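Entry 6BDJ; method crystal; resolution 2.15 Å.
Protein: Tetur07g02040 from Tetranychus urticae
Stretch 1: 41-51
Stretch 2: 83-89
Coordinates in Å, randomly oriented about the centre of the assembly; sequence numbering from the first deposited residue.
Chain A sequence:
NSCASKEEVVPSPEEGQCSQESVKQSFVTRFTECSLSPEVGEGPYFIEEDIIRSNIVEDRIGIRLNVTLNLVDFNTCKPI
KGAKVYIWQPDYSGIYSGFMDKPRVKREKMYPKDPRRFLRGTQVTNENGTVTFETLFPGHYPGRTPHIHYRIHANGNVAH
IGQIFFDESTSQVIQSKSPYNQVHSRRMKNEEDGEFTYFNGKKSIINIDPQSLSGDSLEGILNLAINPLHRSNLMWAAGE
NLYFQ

Stretch 1 41-51: GEGPYFIEEDI
Stretch 2, residues 83-89: AKVYIWQ

Residues 41-51 form an irregular, loop-like segment that lies against a β-strand, residues 84-88 of the stretch 83-89. Strand torsions run from phi/psi -83/121 at Lys 84 through -108/122, -101/137 and -123/154 to -154/149 at Trp 88. Stretch 1 starts at Gly 41 (-55/145), turns at Glu 42 (-65/-30) and passes through Gly 43 at 67/-176, a positive phi that favours glycine; a CB there would also lie 2.8 Å from Pro 44 CD. Pro 44 (-89/-4) and Tyr 45 (-111/19) complete the bend, and the chain then extends from Phe 46 (-68/140) through Ile 47 (-129/114), Glu 48 (-85/87), Glu 49 (-143/138) and Asp 50 (-76/104) to Ile 51 (-124/81). A weak hydrogen bond from Glu 49 N to Ile 47 O, 3.0 Å, is local to this segment. The two chains run in opposite senses: Phe 46 CA lies 7.2 Å from Trp 88 CA, and Asp 50 CA 8.6 Å from Tyr 86 CA. No backbone-to-backbone hydrogen bond crosses between them; strand side chains meet both side chains and backbone atoms of stretch 1, one water bridges the two, and the contact buries 408 Å² in total.

Strand alternation directs the CA-to-CB bonds of Lys 84, Tyr 86 and Trp 88 toward stretch 1, while that of Ile 87 points away. Trp 88 (chi1 67°, p; chi2 111°) has the largest covered area, 106 Å². Phe 46 (chi1 -176°, t; chi2 57°) presents its ring edge to both strand aromatics. Its centroid is 4.9 Å from that of the Trp 88 six-membered ring, with planes at 51°, and Phe 46 CD1 approaches Trp 88 CZ3 to 3.6 Å. Toward the face of Tyr 86 (chi1 -60°, m; chi2 75°) the centroids are 5.3 Å apart and the planes nearly perpendicular at 82°; Phe 46 CE1 to Tyr 86 CD2 is 3.8 Å. A flat apolar ring suits this position, where one edge can serve two aromatic faces. Phe 46 CA adds a CH-pi contact, 4.1 Å from the centroid of the Trp 88 five-membered ring.

At the indole edge, Glu 42 O lies 3.5 Å from Trp 88 CZ2, and Glu 42 CG (chi1 and chi2 both t) packs 3.7 Å from the same CZ2; its carboxylate is satisfied elsewhere in the structure. Tyr 45 (chi1 -53°, m) places CB 4.3 Å from Trp 88 CD1 while its ring leads away. A water joins the bend to the indole: it donates to Glu 42 O (2.8 Å) and accepts from Tyr 45 N (2.8 Å) and Trp 88 NE1 (3.1 Å), satisfying the buried indole NH.

The other end is charged. Lys 84 (m, t, p, t) reaches Asp 50 (chi1 -74°, m) in a salt bridge, with NZ donating to Asp 50 OD1 at 2.8 Å and weakly to Asp 50 OD2 at 3.3 Å. Asp 50 is exposed, so solvent can share its charge. Glu 49 O meets the Tyr 86 ring edge, 3.5 Å from Tyr 86 CE2.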

# COMPACT_ATOMS: atom_id res chain seq x y z
N GLY A 41 -2.71 -10.48 3.01
CA GLY A 41 -1.87 -11.18 2.03
C GLY A 41 -1.15 -10.20 1.08
O GLY A 41 -1.67 -9.16 0.72
N GLU A 42 0.05 -10.57 0.69
CA GLU A 42 0.91 -9.76 -0.17
C GLU A 42 0.34 -9.57 -1.56
O GLU A 42 0.60 -8.55 -2.23
CB GLU A 42 2.25 -10.46 -0.30
CG GLU A 42 3.32 -9.67 -1.00
CD GLU A 42 4.65 -10.34 -0.83
OE1 GLU A 42 4.98 -11.28 -1.62
OE2 GLU A 42 5.36 -9.94 0.13
N GLY A 43 -0.41 -10.57 -2.01
CA GLY A 43 -0.75 -10.72 -3.41
C GLY A 43 0.49 -11.04 -4.24
O GLY A 43 1.58 -11.21 -3.69
N PRO A 44 0.33 -11.10 -5.56
CA PRO A 44 1.37 -11.60 -6.46
C PRO A 44 2.37 -10.60 -7.00
O PRO A 44 3.29 -11.01 -7.71
CB PRO A 44 0.56 -12.17 -7.64
CG PRO A 44 -0.85 -11.66 -7.49
CD PRO A 44 -0.90 -10.77 -6.30
N TYR A 45 2.23 -9.32 -6.70
CA TYR A 45 3.01 -8.30 -7.41
C TYR A 45 4.08 -7.58 -6.62
O TYR A 45 4.58 -6.53 -7.09
CB TYR A 45 2.07 -7.31 -8.09
CG TYR A 45 1.04 -7.98 -8.98
CD1 TYR A 45 1.42 -8.93 -9.94
CD2 TYR A 45 -0.31 -7.70 -8.85
CE1 TYR A 45 0.48 -9.53 -10.77
CE2 TYR A 45 -1.27 -8.30 -9.66
CZ TYR A 45 -0.87 -9.21 -10.63
OH TYR A 45 -1.82 -9.80 -11.42
N PHE A 46 4.52 -8.14 -5.49
CA PHE A 46 5.67 -7.56 -4.79
C PHE A 46 6.91 -7.77 -5.62
O PHE A 46 7.09 -8.84 -6.24
CB PHE A 46 5.88 -8.14 -3.40
CG PHE A 46 7.01 -7.49 -2.64
CD1 PHE A 46 7.01 -6.11 -2.41
CD2 PHE A 46 8.09 -8.24 -2.17
CE1 PHE A 46 8.06 -5.50 -1.73
CE2 PHE A 46 9.12 -7.64 -1.48
CZ PHE A 46 9.12 -6.28 -1.26
N ILE A 47 7.75 -6.74 -5.64
CA ILE A 47 9.06 -6.79 -6.29
C ILE A 47 10.06 -6.31 -5.27
O ILE A 47 10.05 -5.16 -4.85
CB ILE A 47 9.14 -5.93 -7.56
CG1 ILE A 47 8.18 -6.46 -8.61
CG2 ILE A 47 10.56 -5.98 -8.14
CD1 ILE A 47 8.10 -5.61 -9.89
N GLU A 48 10.92 -7.23 -4.87
CA GLU A 48 11.82 -7.00 -3.77
C GLU A 48 13.06 -6.27 -4.27
O GLU A 48 14.06 -6.89 -4.63
CB GLU A 48 12.17 -8.30 -3.07
CG GLU A 48 12.87 -8.02 -1.75
CD GLU A 48 13.08 -9.24 -0.85
OE1 GLU A 48 12.67 -10.37 -1.19
OE2 GLU A 48 13.66 -9.01 0.23
N GLU A 49 12.97 -4.96 -4.32
CA GLU A 49 14.03 -4.07 -4.79
C GLU A 49 14.05 -2.82 -3.95
O GLU A 49 13.00 -2.27 -3.65
CB GLU A 49 13.81 -3.69 -6.26
CG GLU A 49 14.14 -4.79 -7.28
CD GLU A 49 13.72 -4.42 -8.70
OE1 GLU A 49 13.18 -3.31 -8.90
OE2 GLU A 49 13.88 -5.26 -9.63
N ASP A 50 15.25 -2.38 -3.59
CA ASP A 50 15.47 -1.09 -2.95
C ASP A 50 15.34 -0.01 -4.04
O ASP A 50 16.23 0.17 -4.87
CB ASP A 50 16.87 -1.02 -2.31
CG ASP A 50 16.98 -1.85 -1.01
OD1 ASP A 50 16.03 -2.60 -0.66
OD2 ASP A 50 18.04 -1.79 -0.35
N ILE A 51 14.19 0.66 -4.02
CA ILE A 51 13.94 1.84 -4.80
C ILE A 51 13.56 2.89 -3.79
O ILE A 51 12.38 3.15 -3.54
CB ILE A 51 12.84 1.61 -5.83
CG1 ILE A 51 13.21 0.40 -6.70
CG2 ILE A 51 12.71 2.85 -6.72
CD1 ILE A 51 12.08 -0.06 -7.61
N ALA A 83 13.21 0.97 10.15
CA ALA A 83 12.43 -0.04 9.43
C ALA A 83 12.25 0.37 7.95
O ALA A 83 11.93 1.53 7.67
CB ALA A 83 11.06 -0.23 10.07
N LYS A 84 12.49 -0.56 7.03
CA LYS A 84 12.26 -0.32 5.61
C LYS A 84 10.79 -0.55 5.32
O LYS A 84 10.27 -1.64 5.57
CB LYS A 84 13.11 -1.25 4.73
CG LYS A 84 14.48 -0.67 4.40
CD LYS A 84 15.48 -1.75 4.01
CE LYS A 84 15.12 -2.39 2.68
NZ LYS A 84 16.30 -3.07 2.08
N VAL A 85 10.11 0.47 4.80
CA VAL A 85 8.71 0.33 4.37
C VAL A 85 8.65 0.36 2.86
O VAL A 85 9.09 1.33 2.26
CB VAL A 85 7.85 1.49 4.87
CG1 VAL A 85 6.40 1.31 4.43
CG2 VAL A 85 7.98 1.63 6.38
N TYR A 86 8.11 -0.70 2.29
CA TYR A 86 7.80 -0.76 0.89
C TYR A 86 6.32 -0.52 0.64
O TYR A 86 5.49 -1.09 1.32
CB TYR A 86 8.10 -2.13 0.33
CG TYR A 86 9.51 -2.63 0.44
CD1 TYR A 86 10.02 -3.06 1.66
CD2 TYR A 86 10.35 -2.71 -0.69
CE1 TYR A 86 11.31 -3.55 1.78
CE2 TYR A 86 11.65 -3.20 -0.58
CZ TYR A 86 12.11 -3.63 0.67
OH TYR A 86 13.37 -4.15 0.84
N ILE A 87 5.98 0.27 -0.36
CA ILE A 87 4.63 0.26 -0.90
C ILE A 87 4.64 -0.03 -2.38
O ILE A 87 5.63 0.18 -3.07
CB ILE A 87 3.85 1.55 -0.60
CG1 ILE A 87 4.51 2.78 -1.24
CG2 ILE A 87 3.80 1.78 0.91
CD1 ILE A 87 3.60 4.00 -1.15
N TRP A 88 3.52 -0.58 -2.84
CA TRP A 88 3.27 -0.76 -4.24
C TRP A 88 1.79 -0.78 -4.48
O TRP A 88 0.98 -1.17 -3.62
CB TRP A 88 3.96 -2.01 -4.83
CG TRP A 88 3.44 -3.38 -4.34
CD1 TRP A 88 2.74 -4.33 -5.07
CD2 TRP A 88 3.65 -3.96 -3.06
NE1 TRP A 88 2.51 -5.45 -4.31
CE2 TRP A 88 3.04 -5.25 -3.07
CE3 TRP A 88 4.28 -3.52 -1.90
CZ2 TRP A 88 3.06 -6.09 -1.95
CZ3 TRP A 88 4.30 -4.37 -0.79
CH2 TRP A 88 3.69 -5.63 -0.82
N GLN A 89 1.42 -0.29 -5.66
CA GLN A 89 0.01 -0.07 -5.97
C GLN A 89 -0.17 -0.04 -7.50
O GLN A 89 0.77 0.23 -8.24
CB GLN A 89 -0.45 1.24 -5.36
CG GLN A 89 0.17 2.46 -6.02
CD GLN A 89 -0.25 3.77 -5.40
OE1 GLN A 89 0.21 4.13 -4.32
NE2 GLN A 89 -1.07 4.52 -6.10
O HOH W 1 0.68 -7.85 -4.96